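Local structure of putative uncharacterized protein (Mycobacterium abscessus, 3RR6) at residues S111-H116 with A152-R157; N148-R153 with D169-L174; L174-V179 with E251-L256. The protein is of unknown function but belongs to the fumarylacetoacetate hydrolase family, and may act as a metal-dependent isomerase or hydrolase. All coordinates share one frame; numbering follows the deposited sequence. Where two conformers were deposited one is given.

Contact 1 of 3, residues S111-H116 with A152-R157; sequences SATEVH and ARDHQR. With EDO (1,2-ethanediol), chain E.
A chi1 of 49° places CG of D154 between its own backbone N and carbonyl carbon, the crowded position, which brings the carboxylate against the backbone N-H groups of T113 and E114; in R153, bends at chi2 and chi3 fold the chain over the H116 ring. The setting is the end of an antiparallel strand pair in the fumarylacetoacetate hydrolase domain: V115 and A152 form a non-hydrogen-bonded pair, and A152 is also the N-cap of helix 153-159. Aspartate suits the first turn because its short arm offers two oxygens to the loop. OD2 of D154 accepts from T113 N at 2.9 Å. OD1 of D154 accepts from E114 N, and both donors come from above the carboxylate plane. E114 O in return takes the helix N-H of R153 (N to O, 2.8 Å). The extended E114 side chain carries OE2 to R157, whose guanidinium grips that one oxygen end-on with NH1 (3.1 Å) and NH2 in a salt bridge; OE1 receives a weak bond from H116 NE2. R153 CG sits 3.4 Å above the centroid of the H116 ring, a CH-pi contact, with the guanidinium plane nearly perpendicular to the imidazole. H155, held at ND1 by H168, sends NE2 to S111 O in its own ring plane (2.9 Å, N-H...O 165°). S111 OG hydrogen-bonds O1 of an ethanediol at 2.7 Å.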
loop_
_atom_site.group_PDB
_atom_site.type_symbol
_atom_site.label_atom_id
_atom_site.label_comp_id
_atom_site.label_asym_id
_atom_site.label_seq_id
_atom_site.Cartn_x
_atom_site.Cartn_y
_atom_site.Cartn_z
ATOM N N SER A 111 -5.209 -23.870 -0.020
ATOM C CA SER A 111 -3.912 -24.419 -0.393
ATOM C C SER A 111 -2.732 -23.814 0.374
ATOM O O SER A 111 -1.604 -24.285 0.219
ATOM C CB SER A 111 -3.674 -24.247 -1.893
ATOM O OG SER A 111 -3.579 -22.880 -2.253
ATOM N N ALA A 112 -2.988 -22.784 1.184
ATOM C CA ALA A 112 -1.925 -22.093 1.927
ATOM C C ALA A 112 -1.949 -22.466 3.398
ATOM O O ALA A 112 -2.987 -22.344 4.052
ATOM C CB ALA A 112 -2.066 -20.582 1.784
ATOM N N THR A 113 -0.802 -22.896 3.911
ATOM C CA THR A 113 -0.663 -23.302 5.308
ATOM C C THR A 113 0.016 -22.269 6.215
ATOM O O THR A 113 -0.112 -22.356 7.439
ATOM C CB THR A 113 0.132 -24.625 5.429
ATOM O OG1 THR A 113 1.501 -24.413 5.064
ATOM C CG2 THR A 113 -0.484 -25.711 4.543
ATOM N N GLU A 114 0.743 -21.310 5.641
ATOM C CA GLU A 114 1.492 -20.333 6.431
ATOM C C GLU A 114 1.442 -18.968 5.755
ATOM O O GLU A 114 2.183 -18.727 4.797
ATOM C CB GLU A 114 2.952 -20.772 6.565
ATOM C CG GLU A 114 3.778 -19.888 7.472
ATOM C CD GLU A 114 5.214 -20.360 7.639
ATOM O OE1 GLU A 114 5.982 -19.646 8.326
ATOM O OE2 GLU A 114 5.586 -21.425 7.090
ATOM N N VAL A 115 0.577 -18.088 6.250
ATOM C CA VAL A 115 0.352 -16.786 5.616
ATOM C C VAL A 115 0.815 -15.679 6.560
ATOM O O VAL A 115 0.462 -15.685 7.737
ATOM C CB VAL A 115 -1.130 -16.591 5.252
ATOM C CG1 VAL A 115 -1.359 -15.199 4.634
ATOM C CG2 VAL A 115 -1.580 -17.678 4.263
ATOM N N HIS A 116 1.624 -14.750 6.047
ATOM C CA HIS A 116 2.208 -13.681 6.861
ATOM C C HIS A 116 1.751 -12.295 6.446
ATOM O O HIS A 116 1.461 -12.058 5.269
ATOM C CB HIS A 116 3.731 -13.732 6.763
ATOM C CG HIS A 116 4.346 -14.881 7.491
ATOM N ND1 HIS A 116 5.688 -14.927 7.798
ATOM C CD2 HIS A 116 3.807 -16.022 7.985
ATOM C CE1 HIS A 116 5.949 -16.053 8.442
ATOM N NE2 HIS A 116 4.827 -16.734 8.571
ATOM N N ALA A 152 1.853 -16.045 1.250
ATOM C CA ALA A 152 1.852 -17.460 1.636
ATOM C C ALA A 152 3.274 -18.010 1.581
ATOM O O ALA A 152 3.791 -18.362 0.512
ATOM C CB ALA A 152 0.908 -18.272 0.736
ATOM N N ARG A 153 3.917 -18.053 2.746
ATOM C CA ARG A 153 5.327 -18.444 2.829
ATOM C C ARG A 153 5.558 -19.865 2.307
ATOM O O ARG A 153 6.606 -20.151 1.725
ATOM C CB ARG A 153 5.843 -18.331 4.275
ATOM C CG ARG A 153 5.627 -16.995 4.976
ATOM C CD ARG A 153 6.196 -15.788 4.238
ATOM N NE ARG A 153 7.653 -15.824 4.091
ATOM C CZ ARG A 153 8.530 -15.197 4.880
ATOM N NH1 ARG A 153 8.131 -14.464 5.915
ATOM N NH2 ARG A 153 9.833 -15.309 4.630
ATOM N N ASP A 154 4.595 -20.759 2.518
ATOM C CA ASP A 154 4.722 -22.126 2.016
ATOM C C ASP A 154 4.764 -22.161 0.491
ATOM O O ASP A 154 5.451 -22.989 -0.103
ATOM C CB ASP A 154 3.638 -23.069 2.571
ATOM C CG ASP A 154 2.226 -22.523 2.454
ATOM O OD1 ASP A 154 1.988 -21.349 2.815
ATOM O OD2 ASP A 154 1.330 -23.303 2.046
ATOM N N HIS A 155 4.057 -21.238 -0.147
ATOM C CA HIS A 155 4.083 -21.170 -1.603
ATOM C C HIS A 155 5.395 -20.607 -2.127
ATOM O O HIS A 155 5.863 -21.040 -3.175
ATOM C CB HIS A 155 2.891 -20.373 -2.130
ATOM C CG HIS A 155 1.583 -21.024 -1.836
ATOM N ND1 HIS A 155 0.370 -20.432 -2.122
ATOM C CD2 HIS A 155 1.297 -22.220 -1.267
ATOM C CE1 HIS A 155 -0.606 -21.234 -1.733
ATOM N NE2 HIS A 155 -0.070 -22.332 -1.219
ATOM N N GLN A 156 5.990 -19.669 -1.398
ATOM C CA GLN A 156 7.315 -19.144 -1.751
ATOM C C GLN A 156 8.343 -20.284 -1.733
ATOM O O GLN A 156 9.174 -20.400 -2.634
ATOM C CB GLN A 156 7.748 -18.030 -0.790
ATOM C CG GLN A 156 6.881 -16.774 -0.839
ATOM C CD GLN A 156 7.367 -15.635 0.055
ATOM O OE1 GLN A 156 6.829 -15.418 1.131
ATOM N NE2 GLN A 156 8.380 -14.901 -0.400
ATOM N N ARG A 157 8.282 -21.129 -0.706
ATOM C CA ARG A 157 9.204 -22.261 -0.598
ATOM C C ARG A 157 9.008 -23.272 -1.729
ATOM O O ARG A 157 9.987 -23.784 -2.277
ATOM C CB ARG A 157 9.072 -22.948 0.761
ATOM C CG ARG A 157 9.579 -22.114 1.926
ATOM C CD ARG A 157 9.749 -22.975 3.171
ATOM N NE ARG A 157 8.480 -23.550 3.620
ATOM C CZ ARG A 157 7.623 -22.966 4.459
ATOM N NH1 ARG A 157 7.867 -21.766 4.969
ATOM N NH2 ARG A 157 6.499 -23.593 4.792
HETATM C C1 EDO E . -3.246 -22.534 -5.760
HETATM O O1 EDO E . -2.395 -22.254 -4.649
HETATM C C2 EDO E . -2.970 -23.936 -6.259
HETATM O O2 EDO E . -3.405 -24.895 -5.276
#

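Contact 2 of 3, residues N148-R153 with D169-L174; sequences NDVSAR and DTFCPL
N148 begins the pairing with its backbone N bonded to P173 O at 3.1 Å, while its CB lies against CG of the P173 ring at 3.8 Å. Its amide oxygen OD1 turns to another strand and accepts from E118 N. At D149 the chain makes an inverse gamma turn; D149 sets its CB away from 169-174, and its carboxylate forms salt bridges with K94 (OD1) and K166 (OD2). V150 faces the other way. Its N bonds to F171 O at 3.1 Å, an oxygen that K94 NZ also reaches. CG1, anti to the backbone N (chi1 -178°), stands over the middle of the F171 ring. This CH-pi contact puts it 3.6 Å from the ring centroid. The second branch, CG2, rests on P173 CD at 3.9 Å; a branched valine can thus serve ring and proline at once. S151 OG donates to D149 O (2.9 Å) and is hydrogen-bonded to K166 NZ. The small A152 adds only a loose contact, CB to F171 CE2 4.3 Å. Where strands 141-152 and 172-179 pair antiparallel, the gamma turn interrupts the strand: V150 packs on F171 and P173, while D149 lies near E118 and E120, a cluster consistent with the acidic metal site of fumarylacetoacetate hydrolase relatives.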
loop_
_atom_site.group_PDB
_atom_site.type_symbol
_atom_site.label_atom_id
_atom_site.label_comp_id
_atom_site.label_asym_id
_atom_site.label_seq_id
_atom_site.Cartn_x
_atom_site.Cartn_y
_atom_site.Cartn_z
ATOM N N ASN A 148 -0.613 -3.915 2.657
ATOM C CA ASN A 148 -0.224 -5.122 3.389
ATOM C C ASN A 148 0.128 -6.176 2.340
ATOM O O ASN A 148 -0.753 -6.662 1.629
ATOM C CB ASN A 148 -1.389 -5.556 4.284
ATOM C CG ASN A 148 -1.024 -6.616 5.315
ATOM O OD1 ASN A 148 0.015 -7.259 5.232
ATOM N ND2 ASN A 148 -1.921 -6.821 6.292
ATOM N N ASP A 149 1.412 -6.491 2.200
ATOM C CA ASP A 149 1.877 -7.462 1.202
ATOM C C ASP A 149 1.714 -8.863 1.786
ATOM O O ASP A 149 2.685 -9.510 2.200
ATOM C CB ASP A 149 3.333 -7.186 0.802
ATOM C CG ASP A 149 3.862 -8.136 -0.284
ATOM O OD1 ASP A 149 3.106 -8.935 -0.866
ATOM O OD2 ASP A 149 5.085 -8.080 -0.565
ATOM N N VAL A 150 0.469 -9.324 1.816
ATOM C CA VAL A 150 0.147 -10.617 2.405
ATOM C C VAL A 150 0.786 -11.721 1.554
ATOM O O VAL A 150 0.733 -11.677 0.317
ATOM C CB VAL A 150 -1.377 -10.831 2.533
ATOM C CG1 VAL A 150 -1.688 -12.189 3.196
ATOM C CG2 VAL A 150 -2.040 -9.694 3.343
ATOM N N SER A 151 1.410 -12.693 2.223
ATOM C CA SER A 151 2.270 -13.664 1.547
ATOM C C SER A 151 2.112 -15.072 2.116
ATOM O O SER A 151 2.262 -15.266 3.328
ATOM C CB SER A 151 3.743 -13.251 1.715
ATOM O OG SER A 151 3.971 -11.914 1.277
ATOM N N ALA A 152 1.853 -16.045 1.250
ATOM C CA ALA A 152 1.852 -17.460 1.636
ATOM C C ALA A 152 3.274 -18.010 1.581
ATOM O O ALA A 152 3.791 -18.362 0.512
ATOM C CB ALA A 152 0.908 -18.272 0.736
ATOM N N ARG A 153 3.917 -18.053 2.746
ATOM C CA ARG A 153 5.327 -18.444 2.829
ATOM C C ARG A 153 5.558 -19.865 2.307
ATOM O O ARG A 153 6.606 -20.151 1.725
ATOM C CB ARG A 153 5.843 -18.331 4.275
ATOM C CG ARG A 153 5.627 -16.995 4.976
ATOM C CD ARG A 153 6.196 -15.788 4.238
ATOM N NE ARG A 153 7.653 -15.824 4.091
ATOM C CZ ARG A 153 8.530 -15.197 4.880
ATOM N NH1 ARG A 153 8.131 -14.464 5.915
ATOM N NH2 ARG A 153 9.833 -15.309 4.630
ATOM N N ASP A 169 -6.197 -13.730 -4.471
ATOM C CA ASP A 169 -7.216 -12.716 -4.243
ATOM C C ASP A 169 -7.210 -12.351 -2.742
ATOM O O ASP A 169 -7.047 -13.224 -1.880
ATOM C CB ASP A 169 -8.605 -13.217 -4.647
ATOM C CG ASP A 169 -8.843 -13.270 -6.159
ATOM O OD1 ASP A 169 -7.943 -13.004 -6.981
ATOM O OD2 ASP A 169 -10.002 -13.589 -6.524
ATOM N N THR A 170 -7.372 -11.057 -2.472
ATOM C CA THR A 170 -7.374 -10.445 -1.125
ATOM C C THR A 170 -6.007 -10.245 -0.479
ATOM O O THR A 170 -5.936 -9.689 0.617
ATOM C CB THR A 170 -8.327 -11.149 -0.096
ATOM O OG1 THR A 170 -7.702 -12.317 0.469
ATOM C CG2 THR A 170 -9.660 -11.501 -0.717
ATOM N N PHE A 171 -4.925 -10.643 -1.143
ATOM C CA PHE A 171 -3.588 -10.503 -0.541
ATOM C C PHE A 171 -2.936 -9.117 -0.697
ATOM O O PHE A 171 -1.768 -8.960 -0.360
ATOM C CB PHE A 171 -2.645 -11.611 -1.037
ATOM C CG PHE A 171 -2.789 -12.927 -0.300
ATOM C CD1 PHE A 171 -3.966 -13.297 0.351
ATOM C CD2 PHE A 171 -1.717 -13.803 -0.267
ATOM C CE1 PHE A 171 -4.055 -14.510 1.019
ATOM C CE2 PHE A 171 -1.806 -15.011 0.400
ATOM C CZ PHE A 171 -2.971 -15.366 1.036
ATOM N N CYS A 172 -3.685 -8.119 -1.163
ATOM C CA CYS A 172 -3.196 -6.728 -1.155
ATOM C C CYS A 172 -4.193 -5.729 -0.564
ATOM O O CYS A 172 -4.723 -4.870 -1.278
ATOM C CB CYS A 172 -2.774 -6.292 -2.563
ATOM S SG CYS A 172 -1.657 -4.850 -2.520
ATOM N N PRO A 173 -4.417 -5.798 0.762
ATOM C CA PRO A 173 -5.095 -4.676 1.402
ATOM C C PRO A 173 -4.427 -3.349 1.060
ATOM O O PRO A 173 -3.193 -3.246 1.085
ATOM C CB PRO A 173 -4.956 -4.987 2.897
ATOM C CG PRO A 173 -4.842 -6.487 2.951
ATOM C CD PRO A 173 -4.113 -6.885 1.712
ATOM N N LEU A 174 -5.259 -2.359 0.750
ATOM C CA LEU A 174 -4.806 -1.033 0.363
ATOM C C LEU A 174 -5.778 0.010 0.912
ATOM O O LEU A 174 -6.991 -0.131 0.759
ATOM C CB LEU A 174 -4.750 -0.956 -1.162
ATOM C CG LEU A 174 -3.961 0.189 -1.786
ATOM C CD1 LEU A 174 -2.459 0.018 -1.561
ATOM C CD2 LEU A 174 -4.278 0.274 -3.284
#

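Contact 3 of 3, residues L174-V179 with E251-L256; sequences LGPWIV and EGIGTL. With EDO (1,2-ethanediol), chain C.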
loop_
_atom_site.group_PDB
_atom_site.type_symbol
_atom_site.label_atom_id
_atom_site.label_comp_id
_atom_site.label_asym_id
_atom_site.label_seq_id
_atom_site.Cartn_x
_atom_site.Cartn_y
_atom_site.Cartn_z
ATOM N N LEU A 174 -5.259 -2.359 0.750
ATOM C CA LEU A 174 -4.806 -1.033 0.363
ATOM C C LEU A 174 -5.778 0.010 0.912
ATOM O O LEU A 174 -6.991 -0.131 0.759
ATOM C CB LEU A 174 -4.750 -0.956 -1.162
ATOM C CG LEU A 174 -3.961 0.189 -1.786
ATOM C CD1 LEU A 174 -2.459 0.018 -1.561
ATOM C CD2 LEU A 174 -4.278 0.274 -3.284
ATOM N N GLY A 175 -5.251 1.061 1.528
ATOM C CA GLY A 175 -6.098 2.110 2.091
ATOM C C GLY A 175 -5.504 2.728 3.336
ATOM O O GLY A 175 -4.356 2.455 3.664
ATOM N N PRO A 176 -6.286 3.548 4.057
ATOM C CA PRO A 176 -7.711 3.869 3.840
ATOM C C PRO A 176 -7.969 4.964 2.802
ATOM O O PRO A 176 -9.099 5.123 2.336
ATOM C CB PRO A 176 -8.158 4.352 5.219
ATOM C CG PRO A 176 -6.941 4.960 5.786
ATOM C CD PRO A 176 -5.807 4.093 5.340
ATOM N N TRP A 177 -6.925 5.715 2.475
ATOM C CA TRP A 177 -7.000 6.843 1.553
ATOM C C TRP A 177 -5.591 7.230 1.162
ATOM O O TRP A 177 -4.621 6.772 1.773
ATOM C CB TRP A 177 -7.731 8.047 2.182
ATOM C CG TRP A 177 -7.346 8.333 3.599
ATOM C CD1 TRP A 177 -6.117 8.705 4.068
ATOM C CD2 TRP A 177 -8.206 8.268 4.740
ATOM N NE1 TRP A 177 -6.156 8.852 5.438
ATOM C CE2 TRP A 177 -7.430 8.603 5.871
ATOM C CE3 TRP A 177 -9.559 7.947 4.919
ATOM C CZ2 TRP A 177 -7.960 8.623 7.169
ATOM C CZ3 TRP A 177 -10.093 7.985 6.222
ATOM C CH2 TRP A 177 -9.286 8.314 7.320
ATOM N N ILE A 178 -5.488 8.098 0.161
ATOM C CA ILE A 178 -4.211 8.548 -0.371
ATOM C C ILE A 178 -3.964 9.980 0.080
ATOM O O ILE A 178 -4.780 10.853 -0.193
ATOM C CB ILE A 178 -4.233 8.480 -1.904
ATOM C CG1 ILE A 178 -4.369 7.033 -2.364
ATOM C CG2 ILE A 178 -2.969 9.108 -2.511
ATOM C CD1 ILE A 178 -4.867 6.880 -3.796
ATOM N N VAL A 179 -2.841 10.219 0.755
ATOM C CA VAL A 179 -2.496 11.569 1.235
ATOM C C VAL A 179 -1.559 12.217 0.235
ATOM O O VAL A 179 -0.499 11.671 -0.069
ATOM C CB VAL A 179 -1.849 11.523 2.630
ATOM C CG1 VAL A 179 -1.560 12.938 3.141
ATOM C CG2 VAL A 179 -2.765 10.782 3.598
ATOM N N GLU A 251 2.145 6.944 10.235
ATOM C CA GLU A 251 2.132 8.335 10.653
ATOM C C GLU A 251 1.780 9.249 9.482
ATOM O O GLU A 251 2.365 9.143 8.396
ATOM C CB GLU A 251 3.522 8.695 11.210
ATOM C CG GLU A 251 3.653 10.112 11.716
ATOM C CD GLU A 251 5.039 10.421 12.248
ATOM O OE1 GLU A 251 5.916 9.523 12.243
ATOM O OE2 GLU A 251 5.251 11.577 12.689
ATOM N N GLY A 252 0.796 10.120 9.701
ATOM C CA GLY A 252 0.369 11.080 8.684
ATOM C C GLY A 252 -0.630 10.549 7.676
ATOM O O GLY A 252 -1.108 11.308 6.820
ATOM N N ILE A 253 -0.952 9.259 7.762
ATOM C CA ILE A 253 -1.939 8.660 6.870
ATOM C C ILE A 253 -3.146 8.162 7.666
ATOM O O ILE A 253 -4.253 8.680 7.509
ATOM C CB ILE A 253 -1.333 7.512 6.015
ATOM C CG1 ILE A 253 -0.132 8.018 5.205
ATOM C CG2 ILE A 253 -2.411 6.937 5.079
ATOM C CD1 ILE A 253 0.553 6.969 4.340
ATOM N N GLY A 254 -2.941 7.176 8.533
ATOM C CA GLY A 254 -4.052 6.561 9.259
ATOM C C GLY A 254 -3.802 5.085 9.491
ATOM O O GLY A 254 -2.654 4.665 9.615
ATOM N N THR A 255 -4.882 4.311 9.557
ATOM C CA THR A 255 -4.811 2.878 9.841
ATOM C C THR A 255 -5.597 2.089 8.796
ATOM O O THR A 255 -6.742 2.427 8.467
ATOM C CB THR A 255 -5.356 2.555 11.251
ATOM O OG1 THR A 255 -4.557 3.228 12.233
ATOM C CG2 THR A 255 -5.345 1.038 11.524
ATOM N N LEU A 256 -4.960 1.044 8.285
ATOM C CA LEU A 256 -5.573 0.066 7.396
ATOM C C LEU A 256 -5.779 -1.217 8.184
ATOM O O LEU A 256 -4.812 -1.862 8.566
ATOM C CB LEU A 256 -4.635 -0.203 6.213
ATOM C CG LEU A 256 -4.998 -1.319 5.233
ATOM C CD1 LEU A 256 -6.324 -1.027 4.522
ATOM C CD2 LEU A 256 -3.860 -1.531 4.221
HETATM C C1 EDO C . -8.251 5.253 8.932
HETATM O O1 EDO C . -7.324 5.786 9.872
HETATM C C2 EDO C . -9.578 4.893 9.579
HETATM O O2 EDO C . -10.500 4.506 8.554
#
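The W177 indole meets I253 at its edge: NE1 donates to I253 O at 2.8 Å, the oxygen tilted 18° from the ring plane. One face of the indole carries P176 CG, and R6 makes a cation-pi contact with the ring. A chi1 of 43° sets CG of W177 between its backbone N and carbonyl carbon, which brings the ring across the preceding proline. P176, entered through a cis peptide bond, marks the corner at which the chain passes from one sheet or face to another, and its CD abuts T255 O at 3.7 Å. Against this corner packs a classic beta bulge, I253 and G254 facing I250, at the start of strand 254-261 in the fumarylacetoacetate hydrolase domain. The backbone angles of G254 leave no room for a CB beside the preceding carbonyl oxygen, and one would also press on W177 CZ2. The I253 side chain packs among apolar groups, its CG2 4.1 Å from V179 CG2 and also near W177 CD1 and P176 CD. L256 turns its CB toward 174-179, 3.7 Å from G175 O, with CD1 close to L174 C; the backbone angles of G175 likewise demand glycine. T255 N donates to an ethanediol O1 at 2.9 Å.

In the fold
Contacts 2 and 3 are buried, centred 10 and 9 Å from the centre of the chain, whereas contact 1 lies about 20 Å out and is partly exposed. The chemistry follows: charged and polar side chains carry contact 1, apolar groups around two backbone hydrogen bonds carry contact 2, and contact 3 is mostly apolar with a single indole bond. Contacts 1 and 2 overlap at A152 and touch directly, with H116 N probably hydrogen-bonded to S151 O and V115 packed on V150, where strands 115-125 and 141-152 are neighbours. Contacts 2 and 3 share L174 and use strand 172-179 in succession. Contacts 1 and 3 do not touch, their nearest atoms being about 12 Å apart.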